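Local coordinates for protein cytochrome P450 (CYP102L1) (Mycobacterium phage Adler, PDB 6N6Q) that binds a haem group and, as a phage-encoded member of the cytochrome P450 family, probably acts as a haem-thiolate monooxygenase of unknown substrate, at residues K79-L85 and F97-N101. Residues are numbered along the deposited sequence.
Sequences KNVGPTL and FTAYN. With HEM (protoporphyrin IX containing Fe), chain E; CAC (cacodylate ion), chain F.
Residues 79-85 leave a strand at Lys-79, stay extended through Val-81 and enter a helix at Pro-83, with Gly-82 as N-cap; 97-101 is an irregular loop, roughly helical at Phe-97 and extended at Ala-99 and Tyr-100. The two run in roughly opposite directions, with CA atoms of Lys-79 and Asn-101 7.4 Å apart, Val-81 and Tyr-100 6.4 Å, and Leu-85 and Thr-98 5.6 Å. Lys-79 is nearly extended (chi1 t, chi2 149°, between wells, chi3 and chi4 t) and spans the gap, so that its NZ donates to Phe-97 O (Lys-79 NZ to Phe-97 O 3.2 Å) and to a haem propionate (Lys-79 NZ to HEM O2A 2.9 Å), the basic contact with a haem propionate common in P450s. Asn-101 (chi1 m) turns ND2 onto Lys-79 O (2.8 Å). Between these polar links, Val-81 (chi1 t) sets CG2 3.6 Å from Tyr-100 CD1. Leu-85 (m, t) lays CD2 over one face of the Phe-97 ring, a CH-pi contact 4.0 Å from its centroid; the t rotamer of Phe-97 also places CD1 3.5 Å from haem CAD. Leu-85 O meets Thr-98 CG2 at 3.6 Å. Outside the pair, Thr-98 OG1 is hydrogen-bonded to Gly-93 O and Tyr-100 OH to His-86 ND1. The contact thus lies beside the haem propionates, with Asn-80 pairing to Phe-349 of strand 347-352 and Phe-97 reaching Thr-274 and Ala-278 of the long helix 265-296.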
ATOM      1  N   LYS A  79     -15.880  -1.081   8.633  1.00 47.42           N
ATOM      2  CA  LYS A  79     -14.716  -0.208   8.578  1.00 42.27           C
ATOM      3  C   LYS A  79     -14.946   1.068   9.374  1.00 48.58           C
ATOM      4  O   LYS A  79     -16.008   1.692   9.292  1.00 46.89           O
ATOM      5  CB  LYS A  79     -14.372   0.145   7.129  1.00 45.35           C
ATOM      6  CG  LYS A  79     -13.593   1.451   6.995  1.00 45.25           C
ATOM      7  CD  LYS A  79     -12.651   1.456   5.807  1.00 47.36           C
ATOM      8  CE  LYS A  79     -11.774   2.698   5.831  1.00 42.87           C
ATOM      9  NZ  LYS A  79     -10.653   2.621   4.853  1.00 43.09           N
ATOM     10  N   ASN A  80     -13.937   1.454  10.149  1.00 47.08           N
ATOM     11  CA  ASN A  80     -13.915   2.731  10.844  1.00 45.91           C
ATOM     12  C   ASN A  80     -12.878   3.634  10.194  1.00 48.41           C
ATOM     13  O   ASN A  80     -11.714   3.243  10.046  1.00 50.09           O
ATOM     14  CB  ASN A  80     -13.593   2.547  12.329  1.00 47.36           C
ATOM     15  CG  ASN A  80     -13.472   3.869  13.065  1.00 44.76           C
ATOM     16  OD1 ASN A  80     -12.368   4.337  13.351  1.00 39.49           O
ATOM     17  ND2 ASN A  80     -14.611   4.484  13.368  1.00 39.70           N
ATOM     18  N   VAL A  81     -13.300   4.831   9.798  1.00 49.28           N
ATOM     19  CA  VAL A  81     -12.362   5.837   9.319  1.00 53.51           C
ATOM     20  C   VAL A  81     -11.528   6.287  10.510  1.00 52.96           C
ATOM     21  O   VAL A  81     -11.966   7.118  11.314  1.00 52.54           O
ATOM     22  CB  VAL A  81     -13.087   7.019   8.651  1.00 51.90           C
ATOM     23  CG1 VAL A  81     -12.088   8.093   8.244  1.00 54.52           C
ATOM     24  CG2 VAL A  81     -13.877   6.537   7.445  1.00 46.33           C
ATOM     25  N   GLY A  82     -10.323   5.726  10.638  1.00 51.87           N
ATOM     26  CA  GLY A  82      -9.486   5.994  11.771  1.00 49.75           C
ATOM     27  C   GLY A  82      -8.999   7.431  11.799  1.00 53.45           C
ATOM     28  O   GLY A  82      -9.268   8.226  10.888  1.00 59.20           O
ATOM     29  N   PRO A  83      -8.270   7.776  12.865  1.00 53.22           N
ATOM     30  CA  PRO A  83      -7.793   9.165  13.004  1.00 54.41           C
ATOM     31  C   PRO A  83      -6.986   9.654  11.813  1.00 57.29           C
ATOM     32  O   PRO A  83      -7.310  10.701  11.237  1.00 58.55           O
ATOM     33  CB  PRO A  83      -6.954   9.110  14.288  1.00 58.30           C
ATOM     34  CG  PRO A  83      -7.534   7.973  15.065  1.00 55.80           C
ATOM     35  CD  PRO A  83      -7.937   6.953  14.042  1.00 57.73           C
ATOM     36  N   THR A  84      -5.943   8.918  11.421  1.00 56.77           N
ATOM     37  CA  THR A  84      -5.113   9.352  10.301  1.00 55.46           C
ATOM     38  C   THR A  84      -5.908   9.386   9.001  1.00 60.85           C
ATOM     39  O   THR A  84      -5.732  10.298   8.184  1.00 61.88           O
ATOM     40  CB  THR A  84      -3.895   8.442  10.163  1.00 53.91           C
ATOM     41  OG1 THR A  84      -4.314   7.072  10.185  1.00 75.07           O
ATOM     42  CG2 THR A  84      -2.915   8.691  11.301  1.00 57.69           C
ATOM     43  N   LEU A  85      -6.788   8.403   8.792  1.00 53.67           N
ATOM     44  CA  LEU A  85      -7.653   8.433   7.616  1.00 51.32           C
ATOM     45  C   LEU A  85      -8.527   9.679   7.613  1.00 55.32           C
ATOM     46  O   LEU A  85      -8.764  10.279   6.558  1.00 54.28           O
ATOM     47  CB  LEU A  85      -8.520   7.177   7.558  1.00 55.63           C
ATOM     48  CG  LEU A  85      -7.889   5.943   6.916  1.00 58.26           C
ATOM     49  CD1 LEU A  85      -8.929   4.853   6.719  1.00 57.05           C
ATOM     50  CD2 LEU A  85      -7.237   6.312   5.594  1.00 53.10           C
ATOM     51  N   PHE A  97     -10.850   5.614  -0.247  1.00 39.72           N
ATOM     52  CA  PHE A  97     -10.027   5.220   0.889  1.00 44.99           C
ATOM     53  C   PHE A  97     -10.409   5.985   2.154  1.00 47.52           C
ATOM     54  O   PHE A  97     -10.375   5.425   3.256  1.00 47.35           O
ATOM     55  CB  PHE A  97      -8.550   5.429   0.547  1.00 46.89           C
ATOM     56  CG  PHE A  97      -7.598   4.746   1.489  1.00 48.63           C
ATOM     57  CD1 PHE A  97      -7.759   3.412   1.823  1.00 48.68           C
ATOM     58  CD2 PHE A  97      -6.519   5.438   2.015  1.00 50.44           C
ATOM     59  CE1 PHE A  97      -6.872   2.784   2.681  1.00 46.30           C
ATOM     60  CE2 PHE A  97      -5.630   4.814   2.873  1.00 53.56           C
ATOM     61  CZ  PHE A  97      -5.808   3.489   3.207  1.00 40.11           C
ATOM     62  N   THR A  98     -10.796   7.252   2.016  1.00 41.67           N
ATOM     63  CA  THR A  98     -11.059   8.112   3.159  1.00 48.01           C
ATOM     64  C   THR A  98     -12.535   8.445   3.348  1.00 48.07           C
ATOM     65  O   THR A  98     -12.870   9.195   4.270  1.00 47.18           O
ATOM     66  CB  THR A  98     -10.254   9.412   3.034  1.00 53.17           C
ATOM     67  OG1 THR A  98     -10.505  10.012   1.755  1.00 49.99           O
ATOM     68  CG2 THR A  98      -8.764   9.130   3.178  1.00 36.31           C
ATOM     69  N   ALA A  99     -13.422   7.912   2.514  1.00 50.24           N
ATOM     70  CA  ALA A  99     -14.838   8.216   2.647  1.00 46.58           C
ATOM     71  C   ALA A  99     -15.460   7.418   3.786  1.00 49.27           C
ATOM     72  O   ALA A  99     -15.051   6.293   4.084  1.00 46.42           O
ATOM     73  CB  ALA A  99     -15.582   7.923   1.345  1.00 45.36           C
ATOM     74  N   TYR A 100     -16.457   8.020   4.429  1.00 52.76           N
ATOM     75  CA  TYR A 100     -17.222   7.303   5.435  1.00 49.01           C
ATOM     76  C   TYR A 100     -18.121   6.267   4.767  1.00 49.07           C
ATOM     77  O   TYR A 100     -18.406   6.329   3.568  1.00 52.15           O
ATOM     78  CB  TYR A 100     -18.065   8.269   6.269  1.00 52.53           C
ATOM     79  CG  TYR A 100     -17.264   9.346   6.965  1.00 55.02           C
ATOM     80  CD1 TYR A 100     -16.374   9.030   7.984  1.00 55.15           C
ATOM     81  CD2 TYR A 100     -17.409  10.682   6.614  1.00 57.82           C
ATOM     82  CE1 TYR A 100     -15.642  10.013   8.624  1.00 56.14           C
ATOM     83  CE2 TYR A 100     -16.685  11.671   7.250  1.00 56.84           C
ATOM     84  CZ  TYR A 100     -15.802  11.332   8.252  1.00 61.53           C
ATOM     85  OH  TYR A 100     -15.078  12.316   8.886  1.00 64.62           O
ATOM     86  N   ASN A 101     -18.569   5.297   5.566  1.00 49.51           N
ATOM     87  CA  ASN A 101     -19.443   4.259   5.033  1.00 51.26           C
ATOM     88  C   ASN A 101     -20.781   4.832   4.583  1.00 53.32           C
ATOM     89  O   ASN A 101     -21.366   4.350   3.607  1.00 56.22           O
ATOM     90  CB  ASN A 101     -19.657   3.163   6.078  1.00 45.83           C
ATOM     91  CG  ASN A 101     -18.352   2.581   6.587  1.00 49.49           C
ATOM     92  OD1 ASN A 101     -17.696   1.799   5.898  1.00 54.91           O
ATOM     93  ND2 ASN A 101     -17.972   2.955   7.801  1.00 48.34           N
TER
HETATM   94  CHA HEM E 501      -7.709  -0.324   0.958  1.00 46.16           C
HETATM   95  CHB HEM E 501      -3.376  -2.360   1.792  1.00 48.28           C
HETATM   96  CHC HEM E 501      -2.093  -1.513  -2.823  1.00 46.27           C
HETATM   97  CHD HEM E 501      -6.110   1.161  -3.399  1.00 41.66           C
HETATM   98  C1A HEM E 501      -6.669  -0.975   1.593  1.00 43.26           C
HETATM   99  C2A HEM E 501      -6.660  -1.488   2.951  1.00 48.03           C
HETATM  100  C3A HEM E 501      -5.469  -2.046   3.177  1.00 44.22           C
HETATM  101  C4A HEM E 501      -4.669  -1.914   1.975  1.00 45.94           C
HETATM  102  CMA HEM E 501      -5.027  -2.712   4.496  1.00 42.76           C
HETATM  103  CAA HEM E 501      -7.814  -1.405   3.973  1.00 42.25           C
HETATM  104  CBA HEM E 501      -7.720  -0.068   4.702  1.00 45.18           C
HETATM  105  CGA HEM E 501      -8.711  -0.007   5.836  1.00 51.00           C
HETATM  106  O1A HEM E 501      -9.371  -1.040   6.125  1.00 51.99           O
HETATM  107  O2A HEM E 501      -8.841   1.080   6.454  1.00 42.86           O
HETATM  108  C1B HEM E 501      -2.673  -2.362   0.602  1.00 48.92           C
HETATM  109  C2B HEM E 501      -1.409  -3.029   0.362  1.00 54.61           C
HETATM  110  C3B HEM E 501      -1.049  -2.797  -0.917  1.00 48.98           C
HETATM  111  C4B HEM E 501      -2.081  -1.973  -1.520  1.00 51.71           C
HETATM  112  CMB HEM E 501      -0.667  -3.848   1.444  1.00 37.77           C
HETATM  113  CAB HEM E 501       0.206  -3.266  -1.700  1.00 48.91           C
HETATM  114  CBB HEM E 501       1.204  -3.999  -1.190  1.00 49.45           C
HETATM  115  C1C HEM E 501      -3.074  -0.738  -3.408  1.00 43.20           C
HETATM  116  C2C HEM E 501      -3.134  -0.316  -4.793  1.00 53.44           C
HETATM  117  C3C HEM E 501      -4.232   0.421  -4.966  1.00 49.43           C
HETATM  118  C4C HEM E 501      -4.927   0.501  -3.687  1.00 43.63           C
HETATM  119  CMC HEM E 501      -2.106  -0.649  -5.896  1.00 42.38           C
HETATM  120  CAC HEM E 501      -4.625   1.047  -6.327  1.00 47.73           C
HETATM  121  CBC HEM E 501      -5.742   1.758  -6.506  1.00 54.44           C
HETATM  122  C1D HEM E 501      -6.902   0.990  -2.279  1.00 45.12           C
HETATM  123  C2D HEM E 501      -8.206   1.585  -2.047  1.00 44.80           C
HETATM  124  C3D HEM E 501      -8.645   1.176  -0.851  1.00 40.40           C
HETATM  125  C4D HEM E 501      -7.641   0.304  -0.272  1.00 42.97           C
HETATM  126  CMD HEM E 501      -8.954   2.530  -3.013  1.00 33.94           C
HETATM  127  CAD HEM E 501      -9.991   1.561  -0.194  1.00 40.48           C
HETATM  128  CBD HEM E 501     -11.100   0.642  -0.698  1.00 32.48           C
HETATM  129  CGD HEM E 501     -12.394   0.953   0.011  1.00 45.02           C
HETATM  130  O1D HEM E 501     -13.477   0.763  -0.604  1.00 44.89           O
HETATM  131  O2D HEM E 501     -12.349   1.399   1.188  1.00 43.81           O
HETATM  132  NA  HEM E 501      -5.435  -1.253   1.034  1.00 49.98           N
HETATM  133  NB  HEM E 501      -3.050  -1.731  -0.566  1.00 48.44           N
HETATM  134  NC  HEM E 501      -4.184  -0.220  -2.769  1.00 47.62           N
HETATM  135  ND  HEM E 501      -6.594   0.215  -1.174  1.00 45.97           N
HETATM  136 FE   HEM E 501      -4.747  -0.628  -0.827  1.00 54.90          FE
HETATM  137 AS   CAC F 502     -19.461   6.183   9.141  0.75 67.01          AS
HETATM  138  O1  CAC F 502     -20.431   6.327   7.718  0.75 59.41           O
HETATM  139  O2  CAC F 502     -17.921   5.402   9.137  0.75 58.08           O
HETATM  140  C1  CAC F 502     -19.242   7.946   9.866  0.75 52.32           C
HETATM  141  C2  CAC F 502     -20.556   5.375  10.490  0.75 64.09           C